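Local coordinates for uncharacterized protein, toxin (Helicobacter pylori, PDB 4LTT) that is the toxin of a type II toxin-antitoxin pair in the RelE family, YafQ subfamily, and probably cleaves RNA as an endonuclease, at residues 3-8 against 75-80. Sequence-based numbering, arbitrary orientation.
Sequences KLNLKK and ELILLR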
loop_
_atom_site.group_PDB
_atom_site.type_symbol
_atom_site.label_atom_id
_atom_site.label_comp_id
_atom_site.label_asym_id
_atom_site.label_seq_id
_atom_site.Cartn_x
_atom_site.Cartn_y
_atom_site.Cartn_z
ATOM N N LYS A 3 0.825 12.731 7.791
ATOM C CA LYS A 3 -0.183 13.194 6.830
ATOM C C LYS A 3 -0.301 12.205 5.720
ATOM O O LYS A 3 0.733 11.710 5.239
ATOM C CB LYS A 3 0.324 14.504 6.244
ATOM C CG LYS A 3 -0.637 15.195 5.304
ATOM C CD LYS A 3 -0.065 16.606 5.081
ATOM C CE LYS A 3 -0.080 17.054 3.625
ATOM N NZ LYS A 3 -1.496 17.281 3.207
ATOM N N LEU A 4 -1.456 11.920 5.223
ATOM C CA LEU A 4 -1.624 11.014 4.098
ATOM C C LEU A 4 -1.445 11.675 2.813
ATOM O O LEU A 4 -1.904 12.827 2.596
ATOM C CB LEU A 4 -3.027 10.493 4.085
ATOM C CG LEU A 4 -3.353 9.272 4.773
ATOM C CD1 LEU A 4 -4.837 8.844 4.621
ATOM C CD2 LEU A 4 -2.504 8.079 4.192
ATOM N N ASN A 5 -0.742 11.073 1.919
ATOM C CA ASN A 5 -0.588 11.508 0.575
ATOM C C ASN A 5 -0.988 10.390 -0.368
ATOM O O ASN A 5 -0.248 9.455 -0.564
ATOM C CB ASN A 5 0.831 11.996 0.376
ATOM C CG ASN A 5 1.098 12.519 -1.020
ATOM O OD1 ASN A 5 0.336 12.278 -1.935
ATOM N ND2 ASN A 5 2.217 13.220 -1.182
ATOM N N LEU A 6 -2.204 10.436 -0.927
ATOM C CA LEU A 6 -2.690 9.436 -1.863
ATOM C C LEU A 6 -2.286 9.848 -3.267
ATOM O O LEU A 6 -2.828 10.835 -3.818
ATOM C CB LEU A 6 -4.209 9.371 -1.796
ATOM C CG LEU A 6 -4.797 8.842 -0.497
ATOM C CD1 LEU A 6 -6.270 8.473 -0.628
ATOM C CD2 LEU A 6 -4.062 7.790 0.286
ATOM N N LYS A 7 -1.365 9.165 -3.865
ATOM C CA LYS A 7 -0.982 9.507 -5.253
ATOM C C LYS A 7 -2.163 9.158 -6.165
ATOM O O LYS A 7 -2.932 8.241 -5.885
ATOM C CB LYS A 7 0.272 8.733 -5.646
ATOM C CG LYS A 7 1.509 9.126 -4.787
ATOM C CD LYS A 7 1.847 10.598 -4.885
ATOM C CE LYS A 7 3.067 11.100 -4.186
ATOM N NZ LYS A 7 3.530 12.338 -4.918
ATOM N N LYS A 8 -2.235 9.827 -7.309
ATOM C CA LYS A 8 -3.307 9.522 -8.238
ATOM C C LYS A 8 -3.258 8.069 -8.711
ATOM O O LYS A 8 -4.303 7.456 -8.944
ATOM C CB LYS A 8 -3.308 10.522 -9.407
ATOM C CG LYS A 8 -3.779 11.912 -8.994
ATOM C CD LYS A 8 -5.254 12.063 -8.701
ATOM C CE LYS A 8 -5.400 13.372 -7.889
ATOM N NZ LYS A 8 -5.664 14.582 -8.735
ATOM N N GLU A 75 4.966 12.530 5.729
ATOM C CA GLU A 75 3.851 11.944 4.988
ATOM C C GLU A 75 3.938 10.452 4.950
ATOM O O GLU A 75 5.056 9.868 4.884
ATOM C CB GLU A 75 3.809 12.491 3.539
ATOM C CG GLU A 75 3.538 13.976 3.419
ATOM C CD GLU A 75 3.415 14.349 1.943
ATOM O OE1 GLU A 75 4.117 13.820 1.060
ATOM O OE2 GLU A 75 2.486 15.176 1.655
ATOM N N LEU A 76 2.759 9.818 4.909
ATOM C CA LEU A 76 2.643 8.467 4.451
ATOM C C LEU A 76 2.131 8.517 3.029
ATOM O O LEU A 76 1.011 8.991 2.799
ATOM C CB LEU A 76 1.647 7.693 5.345
ATOM C CG LEU A 76 1.356 6.265 4.793
ATOM C CD1 LEU A 76 2.598 5.408 4.786
ATOM C CD2 LEU A 76 0.336 5.628 5.639
ATOM N N ILE A 77 2.981 8.162 2.082
ATOM C CA ILE A 77 2.660 8.183 0.652
ATOM C C ILE A 77 2.112 6.838 0.268
ATOM O O ILE A 77 2.818 5.828 0.406
ATOM C CB ILE A 77 3.914 8.529 -0.166
ATOM C CG1 ILE A 77 4.481 9.906 0.174
ATOM C CG2 ILE A 77 3.559 8.504 -1.661
ATOM C CD1 ILE A 77 5.948 10.055 -0.259
ATOM N N LEU A 78 0.909 6.807 -0.286
ATOM C CA LEU A 78 0.357 5.593 -0.831
ATOM C C LEU A 78 0.460 5.604 -2.319
ATOM O O LEU A 78 -0.032 6.522 -2.964
ATOM C CB LEU A 78 -1.108 5.429 -0.410
ATOM C CG LEU A 78 -1.342 5.484 1.126
ATOM C CD1 LEU A 78 -2.757 5.011 1.428
ATOM C CD2 LEU A 78 -0.372 4.539 1.883
ATOM N N LEU A 79 1.254 4.661 -2.852
ATOM C CA LEU A 79 1.623 4.637 -4.255
ATOM C C LEU A 79 0.761 3.726 -5.130
ATOM O O LEU A 79 0.292 4.151 -6.202
ATOM C CB LEU A 79 3.103 4.269 -4.383
ATOM C CG LEU A 79 3.657 4.420 -5.800
ATOM C CD1 LEU A 79 3.785 5.886 -6.059
ATOM C CD2 LEU A 79 5.032 3.732 -5.963
ATOM N N ARG A 80 0.621 2.462 -4.753
ATOM C CA ARG A 80 -0.103 1.512 -5.587
ATOM C C ARG A 80 -0.851 0.613 -4.652
ATOM O O ARG A 80 -0.478 0.375 -3.496
ATOM C CB ARG A 80 0.855 0.555 -6.394
ATOM C CG ARG A 80 1.722 1.177 -7.465
ATOM C CD ARG A 80 0.894 1.869 -8.504
ATOM N NE ARG A 80 -0.095 1.003 -9.166
ATOM C CZ ARG A 80 0.033 0.300 -10.285
ATOM N NH1 ARG A 80 1.186 0.315 -10.963
ATOM N NH2 ARG A 80 -1.025 -0.315 -10.810
#
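In the mixed sheet of this RelE-family toxin, the N-terminal strand 3-6 forms one edge and pairs in parallel with 75-80, part of the strand 75-82 that lies between it and strand 65-72. K3 O receives L76 N at 2.8 Å in its carbonyl plane, and N5 bonds both ways, its N to L76 O at 2.9 Å and its O to L78 N. The ladder ends where the N-H of K7, the N-cap residue of helix 8-19, meets L78 O almost in line with the C=O bond.

L4, L6, L76 and L78 point to one face of the sheet, where helix 25-35 packs on L4, L76 and L78. The CD2 methyls of L4 and L76 lie side by side, 4.0 Å apart, while L6 CD2 presses against L78 CD1 at 3.3 Å, closer than two methyls normally pack.

K3, N5, E75 and I77 point to the opposite face. Beyond the strand end, the K7 side chain bends at chi2 (-59°) and passes slantwise across I77, bringing K7 CE to 3.7 Å from I77 CG2. K3 runs alongside E75, and K3 NZ, 4.8 Å from E75 OE2, may favour the charged carboxylate without touching it. N5, with CG anti to the backbone N (chi1 -178°), holds its amide steeply turned against the E75 carboxylate; its ND2 donates to E75 OE1 at 3.0 Å, nearly straight at 175°, within its own amide plane but from above the carboxylate plane.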